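Long-range contacts in ForH (Streptomyces kaniharaensis, PDB 6NKO), which probably closes the pyrimidine ring in formycin A biosynthesis, as the related IMP cyclohydrolase domain does in purine biosynthesis: residues L22-V27 with P110-V115; W45-T50 with H62-I67; V156-D161 with A189-A194; K151-V156 with V182-R187. All coordinates share one frame; numbering follows the deposited sequence.

Contact 1 (L22-V27 with P110-V115); sequences LAVLAV and PRIDLV
Leu-22 lies across Ile-112 where the loop leading into strand 114-117 meets strand 22-26. The leucine has CG anti to its own backbone N (chi1 173°), and this carries the isobutyl group past the carbonyl of Arg-111. The CD2 methyl does the touching. CD2 of Leu-22 sits 3.9 Å from CG1 of Ile-112 and also meets the ring of Pro-110 at CG. Val-24 reaches the same isoleucine from further along its strand. CG2 of Val-24 is 3.8 Å from CG2 of Ile-112 and just as near to CD1, so one valine methyl is held against both branches. Val-24 and Val-115 point to one face of the sheet, where Met-145 of helix 141-151 packs on both. Ala-23 and Leu-114 point to the other face. The CB atoms of Ala-23 and Leu-114 are 3.9 Å apart, and CD2 of Leu-114 also comes against the alanine methyl. Leu-40 of helix 33-42 packs on Ala-23 from this side.

The backbones join through Val-24 N and Leu-114 O, 2.9 Å apart. Just before strand 114-117, Asp-113 takes over, facing the start of strand 22-26. Asp-113 N gives a bond to Leu-22 O (2.9 Å). OD2 of Asp-113 receives Leu-22 N at 3.0 Å, nearly in line with the C-O bond, although the angle at the hydrogen is only 145°. Asp-113 thus grips both the N-H and the C=O of Leu-22. A buried carboxylate oxygen stands in for a backbone acceptor, and both groups are paired at the strand entrance, among mostly apolar side chains.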
loop_
_atom_site.group_PDB
_atom_site.type_symbol
_atom_site.label_atom_id
_atom_site.label_comp_id
_atom_site.label_asym_id
_atom_site.label_seq_id
_atom_site.Cartn_x
_atom_site.Cartn_y
_atom_site.Cartn_z
ATOM N N LEU A 22 -12.131 3.852 -2.021
ATOM C CA LEU A 22 -11.081 3.203 -2.809
ATOM C C LEU A 22 -9.912 2.772 -1.924
ATOM O O LEU A 22 -9.382 3.581 -1.158
ATOM C CB LEU A 22 -10.587 4.143 -3.912
ATOM C CG LEU A 22 -9.373 3.733 -4.747
ATOM C CD1 LEU A 22 -9.594 2.374 -5.383
ATOM C CD2 LEU A 22 -9.074 4.769 -5.824
ATOM N N ALA A 23 -9.495 1.510 -2.066
ATOM C CA ALA A 23 -8.331 0.945 -1.388
ATOM C C ALA A 23 -7.319 0.448 -2.412
ATOM O O ALA A 23 -7.700 -0.027 -3.485
ATOM C CB ALA A 23 -8.721 -0.213 -0.471
ATOM N N VAL A 24 -6.031 0.541 -2.072
ATOM C CA VAL A 24 -4.942 0.043 -2.910
ATOM C C VAL A 24 -4.214 -1.048 -2.136
ATOM O O VAL A 24 -3.668 -0.791 -1.056
ATOM C CB VAL A 24 -3.973 1.163 -3.322
ATOM C CG1 VAL A 24 -2.832 0.603 -4.172
ATOM C CG2 VAL A 24 -4.711 2.258 -4.075
ATOM N N LEU A 25 -4.193 -2.257 -2.693
ATOM C CA LEU A 25 -3.593 -3.424 -2.049
ATOM C C LEU A 25 -2.311 -3.779 -2.796
ATOM O O LEU A 25 -2.364 -4.322 -3.904
ATOM C CB LEU A 25 -4.568 -4.601 -2.039
ATOM C CG LEU A 25 -5.496 -4.785 -0.834
ATOM C CD1 LEU A 25 -6.040 -3.462 -0.313
ATOM C CD2 LEU A 25 -6.637 -5.726 -1.188
ATOM N N ALA A 26 -1.161 -3.478 -2.186
ATOM C CA ALA A 26 0.151 -3.732 -2.789
ATOM C C ALA A 26 0.999 -4.534 -1.801
ATOM O O ALA A 26 1.993 -4.036 -1.269
ATOM C CB ALA A 26 0.840 -2.426 -3.179
ATOM N N VAL A 27 0.614 -5.786 -1.567
ATOM C CA VAL A 27 1.242 -6.620 -0.549
ATOM C C VAL A 27 2.021 -7.741 -1.218
ATOM O O VAL A 27 1.596 -8.292 -2.241
ATOM C CB VAL A 27 0.205 -7.187 0.445
ATOM C CG1 VAL A 27 -0.470 -6.056 1.207
ATOM C CG2 VAL A 27 -0.824 -8.045 -0.273
ATOM N N PRO A 110 -9.438 10.662 -7.712
ATOM C CA PRO A 110 -10.154 10.253 -6.503
ATOM C C PRO A 110 -9.200 10.068 -5.333
ATOM O O PRO A 110 -8.002 9.830 -5.497
ATOM C CB PRO A 110 -10.794 8.921 -6.904
ATOM C CG PRO A 110 -9.868 8.369 -7.936
ATOM C CD PRO A 110 -9.258 9.546 -8.658
ATOM N N ARG A 111 -9.756 10.193 -4.134
ATOM C CA ARG A 111 -8.987 9.963 -2.923
ATOM C C ARG A 111 -8.792 8.468 -2.705
ATOM O O ARG A 111 -9.708 7.669 -2.917
ATOM C CB ARG A 111 -9.692 10.588 -1.717
ATOM C CG ARG A 111 -9.330 9.968 -0.378
ATOM C CD ARG A 111 -7.931 10.373 0.061
ATOM N NE ARG A 111 -7.892 11.721 0.619
ATOM C CZ ARG A 111 -6.837 12.526 0.553
ATOM N NH1 ARG A 111 -5.729 12.119 -0.052
ATOM N NH2 ARG A 111 -6.887 13.736 1.089
ATOM N N ILE A 112 -7.583 8.092 -2.303
ATOM C CA ILE A 112 -7.282 6.728 -1.888
ATOM C C ILE A 112 -7.410 6.684 -0.370
ATOM O O ILE A 112 -6.625 7.313 0.349
ATOM C CB ILE A 112 -5.891 6.281 -2.357
ATOM C CG1 ILE A 112 -5.901 6.016 -3.866
ATOM C CG2 ILE A 112 -5.453 5.035 -1.606
ATOM C CD1 ILE A 112 -4.531 6.036 -4.509
ATOM N N ASP A 113 -8.407 5.951 0.122
ATOM C CA ASP A 113 -8.715 5.938 1.545
ATOM C C ASP A 113 -7.911 4.915 2.332
ATOM O O ASP A 113 -7.819 5.033 3.560
ATOM C CB ASP A 113 -10.209 5.674 1.756
ATOM C CG ASP A 113 -11.081 6.571 0.903
ATOM O OD1 ASP A 113 -11.338 7.722 1.320
ATOM O OD2 ASP A 113 -11.498 6.128 -0.189
ATOM N N LEU A 114 -7.326 3.921 1.668
ATOM C CA LEU A 114 -6.611 2.863 2.367
ATOM C C LEU A 114 -5.458 2.375 1.504
ATOM O O LEU A 114 -5.637 2.119 0.310
ATOM C CB LEU A 114 -7.546 1.699 2.709
ATOM C CG LEU A 114 -6.987 0.602 3.619
ATOM C CD1 LEU A 114 -8.026 0.184 4.653
ATOM C CD2 LEU A 114 -6.517 -0.600 2.805
ATOM N N VAL A 115 -4.286 2.241 2.119
ATOM C CA VAL A 115 -3.098 1.713 1.463
ATOM C C VAL A 115 -2.624 0.502 2.251
ATOM O O VAL A 115 -2.483 0.569 3.478
ATOM C CB VAL A 115 -1.983 2.771 1.361
ATOM C CG1 VAL A 115 -0.681 2.131 0.892
ATOM C CG2 VAL A 115 -2.403 3.889 0.424
#

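Contact 2 (W45-T50 with H62-I67); sequences WRVAAT and HEVERI
Ala-48 pairs with Glu-65 in the beta-alpha-beta unit of strand 46-49, helix 51-59 and strand 65-66. The two strands run parallel. Glu-65 N bonds to Val-47 O at 2.8 Å, in the carbonyl plane. Glu-65 O receives Ala-49 N, and Ile-67 N continues the pattern to Ala-49 O.

Above this pairing the Glu-65 side chain, extended beyond CG, crosses Arg-46. The arginine chain bends at its third torsion (chi3 40°), which brings NE round to the carboxylate. NE of Arg-46 meets OE2 of Glu-65 at 3.2 Å in a salt bridge. OE2 lies in the guanidinium plane at its edge and uses its syn lone pair. The two flat groups are turned 45° against each other. A water accepts from Val-47 N and lies 2.6 Å from OE2 of Glu-65, close also to Glu-63 O. A methionine in place of Arg-46 would probably leave the Glu-65 carboxylate without its charged mate and freer to swing off the strand edge.

The apolar contacts flank the strands. CG1 of Val-47 meets CG1 of Val-64 at 3.8 Å, with Leu-57 of helix 51-59 also on Val-64. CD1 of Ile-67 lies 3.6 Å from CB of Ala-48. CG2 of Ile-67 runs alongside CG2 of Thr-50, also at 3.6 Å. Strand 65-66 is outermost in the chain's sheet. Helix-linked parallel strands of this kind are typical of the Rossmann-like alpha/beta fold of MGS-like domains.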
loop_
_atom_site.group_PDB
_atom_site.type_symbol
_atom_site.label_atom_id
_atom_site.label_comp_id
_atom_site.label_asym_id
_atom_site.label_seq_id
_atom_site.Cartn_x
_atom_site.Cartn_y
_atom_site.Cartn_z
ATOM N N TRP A 45 -16.697 -0.620 -1.240
ATOM C CA TRP A 45 -15.420 -0.021 -1.599
ATOM C C TRP A 45 -14.980 -0.485 -2.982
ATOM O O TRP A 45 -15.366 -1.555 -3.460
ATOM C CB TRP A 45 -14.344 -0.391 -0.578
ATOM C CG TRP A 45 -14.389 0.377 0.703
ATOM C CD1 TRP A 45 -15.476 0.584 1.502
ATOM C CD2 TRP A 45 -13.287 1.028 1.348
ATOM N NE1 TRP A 45 -15.119 1.328 2.600
ATOM C CE2 TRP A 45 -13.782 1.615 2.528
ATOM C CE3 TRP A 45 -11.930 1.176 1.037
ATOM C CZ2 TRP A 45 -12.968 2.340 3.398
ATOM C CZ3 TRP A 45 -11.124 1.894 1.904
ATOM C CH2 TRP A 45 -11.647 2.466 3.070
ATOM N N ARG A 46 -14.162 0.336 -3.627
ATOM C CA ARG A 46 -13.408 -0.099 -4.791
ATOM C C ARG A 46 -12.047 -0.582 -4.314
ATOM O O ARG A 46 -11.383 0.097 -3.526
ATOM C CB ARG A 46 -13.259 1.032 -5.807
ATOM C CG ARG A 46 -14.523 1.304 -6.606
ATOM C CD ARG A 46 -14.309 2.431 -7.595
ATOM N NE ARG A 46 -13.000 2.354 -8.235
ATOM C CZ ARG A 46 -12.225 3.404 -8.480
ATOM N NH1 ARG A 46 -12.627 4.621 -8.135
ATOM N NH2 ARG A 46 -11.049 3.242 -9.071
ATOM N N VAL A 47 -11.649 -1.766 -4.767
ATOM C CA VAL A 47 -10.414 -2.398 -4.326
ATOM C C VAL A 47 -9.521 -2.581 -5.543
ATOM O O VAL A 47 -9.894 -3.279 -6.495
ATOM C CB VAL A 47 -10.678 -3.737 -3.622
ATOM C CG1 VAL A 47 -9.366 -4.428 -3.275
ATOM C CG2 VAL A 47 -11.519 -3.514 -2.373
ATOM N N ALA A 48 -8.352 -1.949 -5.515
ATOM C CA ALA A 48 -7.376 -2.031 -6.591
ATOM C C ALA A 48 -6.079 -2.613 -6.048
ATOM O O ALA A 48 -5.685 -2.323 -4.914
ATOM C CB ALA A 48 -7.126 -0.656 -7.213
ATOM N N ALA A 49 -5.417 -3.434 -6.858
ATOM C CA ALA A 49 -4.281 -4.215 -6.394
ATOM C C ALA A 49 -3.143 -4.175 -7.403
ATOM O O ALA A 49 -3.356 -3.985 -8.603
ATOM C CB ALA A 49 -4.681 -5.672 -6.135
ATOM N N THR A 50 -1.926 -4.360 -6.894
ATOM C CA THR A 50 -0.763 -4.534 -7.748
ATOM C C THR A 50 -0.754 -5.945 -8.332
ATOM O O THR A 50 -1.687 -6.730 -8.145
ATOM C CB THR A 50 0.524 -4.257 -6.976
ATOM O OG1 THR A 50 0.498 -4.956 -5.726
ATOM C CG2 THR A 50 0.693 -2.766 -6.728
ATOM N N HIS A 62 -13.027 -12.254 -6.911
ATOM C CA HIS A 62 -13.319 -10.950 -6.337
ATOM C C HIS A 62 -13.113 -9.883 -7.405
ATOM O O HIS A 62 -12.181 -9.974 -8.215
ATOM C CB HIS A 62 -12.418 -10.679 -5.125
ATOM C CG HIS A 62 -12.628 -11.625 -3.982
ATOM N ND1 HIS A 62 -11.768 -12.669 -3.713
ATOM C CD2 HIS A 62 -13.596 -11.681 -3.036
ATOM C CE1 HIS A 62 -12.194 -13.325 -2.647
ATOM N NE2 HIS A 62 -13.303 -12.747 -2.217
ATOM N N GLU A 63 -14.009 -8.897 -7.419
ATOM C CA GLU A 63 -14.019 -7.850 -8.439
ATOM C C GLU A 63 -13.000 -6.756 -8.099
ATOM O O GLU A 63 -13.325 -5.578 -7.930
ATOM C CB GLU A 63 -15.433 -7.283 -8.597
ATOM C CG GLU A 63 -16.030 -6.638 -7.314
ATOM C CD GLU A 63 -16.622 -7.651 -6.337
ATOM O OE1 GLU A 63 -17.653 -7.347 -5.690
ATOM O OE2 GLU A 63 -16.057 -8.759 -6.220
ATOM N N VAL A 64 -11.756 -7.167 -8.006
ATOM C CA VAL A 64 -10.664 -6.241 -7.739
ATOM C C VAL A 64 -10.201 -5.651 -9.060
ATOM O O VAL A 64 -10.263 -6.290 -10.117
ATOM C CB VAL A 64 -9.507 -6.929 -6.978
ATOM C CG1 VAL A 64 -9.978 -7.364 -5.599
ATOM C CG2 VAL A 64 -8.965 -8.122 -7.764
ATOM N N GLU A 65 -9.754 -4.407 -9.004
ATOM C CA GLU A 65 -9.300 -3.700 -10.187
ATOM C C GLU A 65 -7.779 -3.709 -10.227
ATOM O O GLU A 65 -7.113 -3.846 -9.200
ATOM C CB GLU A 65 -9.836 -2.265 -10.203
ATOM C CG GLU A 65 -11.356 -2.191 -10.334
ATOM C CD GLU A 65 -11.926 -0.838 -9.943
ATOM O OE1 GLU A 65 -11.846 0.103 -10.757
ATOM O OE2 GLU A 65 -12.465 -0.716 -8.823
ATOM N N ARG A 66 -7.234 -3.593 -11.432
ATOM C CA ARG A 66 -5.790 -3.573 -11.613
ATOM C C ARG A 66 -5.263 -2.166 -11.364
ATOM O O ARG A 66 -5.613 -1.234 -12.095
ATOM C CB ARG A 66 -5.437 -4.037 -13.021
ATOM C CG ARG A 66 -4.678 -5.346 -13.074
ATOM C CD ARG A 66 -3.906 -5.476 -14.373
ATOM N NE ARG A 66 -3.302 -6.796 -14.530
ATOM C CZ ARG A 66 -3.873 -7.807 -15.176
ATOM N NH1 ARG A 66 -5.069 -7.652 -15.728
ATOM N NH2 ARG A 66 -3.247 -8.971 -15.272
ATOM N N ILE A 67 -4.414 -2.010 -10.344
ATOM C CA ILE A 67 -3.812 -0.710 -10.050
ATOM C C ILE A 67 -2.940 -0.226 -11.196
ATOM O O ILE A 67 -2.599 0.958 -11.261
ATOM C CB ILE A 67 -2.985 -0.768 -8.750
ATOM C CG1 ILE A 67 -2.856 0.619 -8.124
ATOM C CG2 ILE A 67 -1.581 -1.275 -9.042
ATOM C CD1 ILE A 67 -4.166 1.257 -7.750
HETATM O O HOH W 1 -12.974 -2.785 -7.328
#

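Contact 3 (V156-D161 with A189-A194); sequences VIPLSD and ALAEKA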
loop_
_atom_site.group_PDB
_atom_site.type_symbol
_atom_site.label_atom_id
_atom_site.label_comp_id
_atom_site.label_asym_id
_atom_site.label_seq_id
_atom_site.Cartn_x
_atom_site.Cartn_y
_atom_site.Cartn_z
ATOM N N VAL A 156 -5.890 8.849 4.907
ATOM C CA VAL A 156 -5.545 7.547 4.345
ATOM C C VAL A 156 -5.200 6.606 5.489
ATOM O O VAL A 156 -4.437 6.971 6.390
ATOM C CB VAL A 156 -4.367 7.624 3.353
ATOM C CG1 VAL A 156 -4.357 6.392 2.459
ATOM C CG2 VAL A 156 -4.428 8.896 2.517
ATOM N N ILE A 157 -5.748 5.398 5.450
ATOM C CA ILE A 157 -5.462 4.376 6.449
ATOM C C ILE A 157 -4.203 3.630 6.010
ATOM O O ILE A 157 -4.203 3.039 4.918
ATOM C CB ILE A 157 -6.637 3.410 6.627
ATOM C CG1 ILE A 157 -7.874 4.171 7.108
ATOM C CG2 ILE A 157 -6.269 2.313 7.612
ATOM C CD1 ILE A 157 -9.183 3.543 6.677
ATOM N N PRO A 158 -3.130 3.638 6.805
ATOM C CA PRO A 158 -1.902 2.946 6.402
ATOM C C PRO A 158 -1.765 1.579 7.054
ATOM O O PRO A 158 -1.519 1.488 8.260
ATOM C CB PRO A 158 -0.799 3.901 6.876
ATOM C CG PRO A 158 -1.466 4.767 7.977
ATOM C CD PRO A 158 -2.933 4.401 8.045
ATOM N N LEU A 159 -1.905 0.510 6.276
ATOM C CA LEU A 159 -1.848 -0.848 6.796
ATOM C C LEU A 159 -0.633 -1.572 6.234
ATOM O O LEU A 159 -0.331 -1.453 5.043
ATOM C CB LEU A 159 -3.117 -1.626 6.452
ATOM C CG LEU A 159 -4.355 -1.295 7.285
ATOM C CD1 LEU A 159 -5.627 -1.731 6.560
ATOM C CD2 LEU A 159 -4.279 -1.920 8.678
ATOM N N SER A 160 0.045 -2.338 7.089
ATOM C CA SER A 160 1.202 -3.126 6.681
ATOM C C SER A 160 1.147 -4.516 7.299
ATOM O O SER A 160 1.202 -5.522 6.586
ATOM C CB SER A 160 2.506 -2.426 7.078
ATOM O OG SER A 160 3.631 -3.048 6.470
ATOM N N ASP A 161 1.044 -4.572 8.620
ATOM C CA ASP A 161 1.014 -5.837 9.346
ATOM C C ASP A 161 -0.311 -6.553 9.116
ATOM O O ASP A 161 -1.369 -6.004 9.453
ATOM C CB ASP A 161 1.231 -5.579 10.838
ATOM C CG ASP A 161 1.445 -6.856 11.635
ATOM O OD1 ASP A 161 1.536 -7.941 11.029
ATOM O OD2 ASP A 161 1.530 -6.768 12.878
ATOM N N ALA A 189 -1.600 5.494 15.428
ATOM C CA ALA A 189 -0.890 4.294 15.859
ATOM C C ALA A 189 -0.457 3.453 14.664
ATOM O O ALA A 189 0.653 2.908 14.648
ATOM C CB ALA A 189 -1.767 3.473 16.807
ATOM N N LEU A 190 -1.324 3.332 13.655
ATOM C CA LEU A 190 -0.943 2.621 12.440
ATOM C C LEU A 190 0.105 3.393 11.651
ATOM O O LEU A 190 0.977 2.785 11.019
ATOM C CB LEU A 190 -2.175 2.362 11.572
ATOM C CG LEU A 190 -3.149 1.281 12.043
ATOM C CD1 LEU A 190 -4.435 1.331 11.232
ATOM C CD2 LEU A 190 -2.511 -0.100 11.962
ATOM N N ALA A 191 0.037 4.725 11.680
ATOM C CA ALA A 191 1.002 5.533 10.943
ATOM C C ALA A 191 2.395 5.402 11.545
ATOM O O ALA A 191 3.381 5.225 10.820
ATOM C CB ALA A 191 0.553 6.994 10.919
ATOM N N GLU A 192 2.492 5.482 12.874
ATOM C CA GLU A 192 3.777 5.280 13.536
ATOM C C GLU A 192 4.315 3.881 13.274
ATOM O O GLU A 192 5.520 3.696 13.067
ATOM C CB GLU A 192 3.634 5.520 15.038
ATOM C CG GLU A 192 4.891 5.203 15.824
ATOM C CD GLU A 192 4.603 4.473 17.115
ATOM O OE1 GLU A 192 4.764 5.086 18.191
ATOM O OE2 GLU A 192 4.223 3.284 17.056
ATOM N N LYS A 193 3.433 2.882 13.282
ATOM C CA LYS A 193 3.856 1.516 12.997
ATOM C C LYS A 193 4.345 1.382 11.559
ATOM O O LYS A 193 5.307 0.652 11.291
ATOM C CB LYS A 193 2.701 0.553 13.273
ATOM C CG LYS A 193 3.040 -0.909 13.090
ATOM C CD LYS A 193 1.840 -1.783 13.413
ATOM C CE LYS A 193 2.232 -3.246 13.490
ATOM N NZ LYS A 193 1.087 -4.098 13.912
ATOM N N ALA A 194 3.703 2.089 10.626
ATOM C CA ALA A 194 4.103 2.013 9.224
ATOM C C ALA A 194 5.517 2.546 9.025
ATOM O O ALA A 194 6.341 1.919 8.349
ATOM C CB ALA A 194 3.107 2.780 8.352
HETATM O O HOH W 2 0.423 0.204 9.559
#
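Pro-158 lies against helix 184-212, which packs beside the outermost strand of a Rossmann-like parallel sheet. The short axes of strand 157-159 and helix 189-194 approach to 7.6 Å and cross at 44°.

The close part is apolar. CG of Pro-158 presses on the helix backbone, 3.9 Å from CA of Ala-191. CB of the ring meets the methyl of Ala-194. The small side chains of Ala-191 and Ala-194 are consistent with this close approach. Leu-190 points at the strand and bends over it: CB of Leu-190 is 3.5 Å from Pro-158 O. CD1 of Leu-190 then reaches CD2 of Leu-159 at 4.1 Å and CG2 of Ile-157 at 4.2 Å. Ile-157 and Leu-159 use their backbones to join strand 114-117, while the carbonyl of Pro-158 between them turns to the helix. A water donates to Pro-158 O (2.7 Å) and to Leu-190 O (3.0 Å), so both buried carbonyls share one bridge.

Past the end of the strand the packing gives way to charge at a partly exposed site. Lys-193 is stretched out fully, its chain trans at every bond from chi1 (-177°) on, and carries its ammonium to Asp-161. NZ of Lys-193 also forms a salt bridge with Asp-164, so two carboxylates share it. OD1 of Asp-161 takes a weak bond from Asp-163 N, while OD2 of Asp-161 receives NZ of Lys-193 at 2.9 Å through its anti lone pair.

Contact 4 (K151-V156 with V182-R187); sequences KNFEHV and VPVERR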
loop_
_atom_site.group_PDB
_atom_site.type_symbol
_atom_site.label_atom_id
_atom_site.label_comp_id
_atom_site.label_asym_id
_atom_site.label_seq_id
_atom_site.Cartn_x
_atom_site.Cartn_y
_atom_site.Cartn_z
ATOM N N LYS A 151 1.951 9.493 6.603
ATOM C CA LYS A 151 2.087 10.933 6.801
ATOM C C LYS A 151 0.731 11.625 6.730
ATOM O O LYS A 151 0.478 12.591 7.456
ATOM C CB LYS A 151 3.047 11.516 5.765
ATOM C CG LYS A 151 3.168 13.030 5.823
ATOM C CD LYS A 151 4.129 13.556 4.773
ATOM C CE LYS A 151 4.039 15.070 4.663
ATOM N NZ LYS A 151 5.287 15.664 4.106
ATOM N N ASN A 152 -0.157 11.132 5.869
ATOM C CA ASN A 152 -1.487 11.703 5.698
ATOM C C ASN A 152 -2.538 10.801 6.340
ATOM O O ASN A 152 -3.554 10.485 5.714
ATOM C CB ASN A 152 -1.779 11.897 4.207
ATOM C CG ASN A 152 -2.784 12.999 3.937
ATOM O OD1 ASN A 152 -3.000 13.883 4.767
ATOM N ND2 ASN A 152 -3.405 12.951 2.764
ATOM N N PHE A 153 -2.304 10.385 7.590
ATOM C CA PHE A 153 -3.129 9.340 8.193
ATOM C C PHE A 153 -4.548 9.801 8.506
ATOM O O PHE A 153 -5.430 8.957 8.688
ATOM C CB PHE A 153 -2.461 8.787 9.460
ATOM C CG PHE A 153 -2.297 9.794 10.571
ATOM C CD1 PHE A 153 -3.364 10.134 11.391
ATOM C CD2 PHE A 153 -1.065 10.374 10.819
ATOM C CE1 PHE A 153 -3.212 11.052 12.414
ATOM C CE2 PHE A 153 -0.907 11.288 11.845
ATOM C CZ PHE A 153 -1.981 11.628 12.641
ATOM N N GLU A 154 -4.790 11.110 8.588
ATOM C CA GLU A 154 -6.151 11.588 8.802
ATOM C C GLU A 154 -7.062 11.275 7.623
ATOM O O GLU A 154 -8.282 11.194 7.802
ATOM C CB GLU A 154 -6.153 13.093 9.070
ATOM C CG GLU A 154 -5.689 13.483 10.465
ATOM C CD GLU A 154 -5.117 14.887 10.514
ATOM O OE1 GLU A 154 -5.868 15.828 10.850
ATOM O OE2 GLU A 154 -3.916 15.051 10.209
ATOM N N HIS A 155 -6.500 11.087 6.429
ATOM C CA HIS A 155 -7.288 10.850 5.230
ATOM C C HIS A 155 -6.959 9.545 4.519
ATOM O O HIS A 155 -7.685 9.172 3.591
ATOM C CB HIS A 155 -7.117 12.022 4.250
ATOM C CG HIS A 155 -7.264 13.365 4.895
ATOM N ND1 HIS A 155 -8.347 13.698 5.679
ATOM C CD2 HIS A 155 -6.457 14.453 4.886
ATOM C CE1 HIS A 155 -8.207 14.935 6.119
ATOM N NE2 HIS A 155 -7.068 15.416 5.652
ATOM N N VAL A 156 -5.890 8.849 4.907
ATOM C CA VAL A 156 -5.545 7.547 4.345
ATOM C C VAL A 156 -5.200 6.606 5.489
ATOM O O VAL A 156 -4.437 6.971 6.390
ATOM C CB VAL A 156 -4.367 7.624 3.353
ATOM C CG1 VAL A 156 -4.357 6.392 2.459
ATOM C CG2 VAL A 156 -4.428 8.896 2.517
ATOM N N VAL A 182 -12.830 4.625 11.315
ATOM C CA VAL A 182 -11.517 4.378 11.906
ATOM C C VAL A 182 -11.051 5.684 12.544
ATOM O O VAL A 182 -10.732 6.637 11.815
ATOM C CB VAL A 182 -10.505 3.877 10.866
ATOM C CG1 VAL A 182 -9.206 3.475 11.550
ATOM C CG2 VAL A 182 -11.079 2.710 10.076
ATOM N N PRO A 183 -10.991 5.776 13.870
ATOM C CA PRO A 183 -10.761 7.072 14.518
ATOM C C PRO A 183 -9.350 7.594 14.287
ATOM O O PRO A 183 -8.449 6.892 13.825
ATOM C CB PRO A 183 -11.011 6.780 16.000
ATOM C CG PRO A 183 -10.772 5.314 16.145
ATOM C CD PRO A 183 -11.201 4.692 14.846
ATOM N N VAL A 184 -9.180 8.873 14.629
ATOM C CA VAL A 184 -7.879 9.527 14.516
ATOM C C VAL A 184 -6.838 8.796 15.355
ATOM O O VAL A 184 -5.688 8.620 14.933
ATOM C CB VAL A 184 -7.999 11.007 14.927
ATOM C CG1 VAL A 184 -6.630 11.665 14.985
ATOM C CG2 VAL A 184 -8.919 11.752 13.971
ATOM N N GLU A 185 -7.231 8.348 16.551
ATOM C CA GLU A 185 -6.285 7.721 17.468
ATOM C C GLU A 185 -5.733 6.420 16.898
ATOM O O GLU A 185 -4.542 6.124 17.046
ATOM C CB GLU A 185 -6.961 7.477 18.819
ATOM C CG GLU A 185 -7.756 8.673 19.343
ATOM C CD GLU A 185 -9.212 8.659 18.900
ATOM O OE1 GLU A 185 -9.603 9.544 18.109
ATOM O OE2 GLU A 185 -9.965 7.766 19.344
ATOM N N ARG A 186 -6.584 5.626 16.242
ATOM C CA ARG A 186 -6.113 4.382 15.643
ATOM C C ARG A 186 -5.263 4.647 14.405
ATOM O O ARG A 186 -4.332 3.884 14.119
ATOM C CB ARG A 186 -7.302 3.482 15.301
ATOM C CG ARG A 186 -6.938 2.171 14.616
ATOM C CD ARG A 186 -6.259 1.201 15.575
ATOM N NE ARG A 186 -6.026 -0.102 14.957
ATOM C CZ ARG A 186 -4.951 -0.855 15.175
ATOM N NH1 ARG A 186 -4.002 -0.440 16.002
ATOM N NH2 ARG A 186 -4.826 -2.027 14.563
ATOM N N ARG A 187 -5.551 5.728 13.677
ATOM C CA ARG A 187 -4.797 6.028 12.465
ATOM C C ARG A 187 -3.358 6.419 12.785
ATOM O O ARG A 187 -2.427 6.014 12.078
ATOM C CB ARG A 187 -5.499 7.136 11.678
ATOM C CG ARG A 187 -6.735 6.664 10.927
ATOM C CD ARG A 187 -7.725 7.795 10.692
ATOM N NE ARG A 187 -8.864 7.352 9.892
ATOM C CZ ARG A 187 -8.863 7.272 8.565
ATOM N NH1 ARG A 187 -7.779 7.612 7.879
ATOM N NH2 ARG A 187 -9.944 6.854 7.921
HETATM O O HOH W 3 -8.960 6.834 5.157
#
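Arg-187 in the first turn of helix 184-212, whose N-cap position is Pro-183, reaches across to Phe-153 in the loop after helix 141-151. Its chain is extended from CG to NE and runs beside the Phe-153 carbonyl. NH1 of Arg-187 gives a bond to Phe-153 O at 2.8 Å. The oxygen lies near the guanidinium plane, at its edge, while the nitrogen is tilted 27° from the carbonyl plane. NE of Arg-187 gives another bond to Val-182 O, also 2.8 Å. NH2 of Arg-187 donates to Pro-179 O and to a water at 2.9 Å. Glu-154 O lies over one face of the group. Bonds from NE, NH1 and NH2 to the three carbonyls fix the rotation of the guanidinium.

The Phe-153 ring packs on the start of the same side chain. CD1 of Phe-153 is 3.7 Å from CB of Arg-187, and the ring plane is 36° from the guanidinium. CE1 of Phe-153 also meets CG1 of Val-184 at 4.3 Å.

A leucine in place of Arg-187 would probably leave the carbonyls of Phe-153, Val-182 and Pro-179 without this donor and the loop less firmly tied to the helix.

The arginine also packs on Ile-157 of strand 157-159, and Phe-153 touches Leu-188 and Ala-191 further along helix 184-212.

Overall arrangement
Contacts 2, 1 and 3 follow in that order across one parallel sheet. Contacts 1 and 2 have centres 9 Å apart and join through neighbouring strands, with a probable hydrogen bond from Leu-25 N to Ala-48 O at 2.7 Å. Contact 3 continues on the other side of contact 1, centres 13 Å apart, where Ile-157 N lies 2.8 Å from Asp-113 O. Contact 4 shares Val-156 and helix 184-212 with contact 3, their centres 8 Å apart. Contacts 2 and 4 are farthest apart, about 22 Å between centres. Along the chain contact 2 lies inside the loop that contact 1 closes, while contacts 3 and 4 interlace. The structure is an apo form.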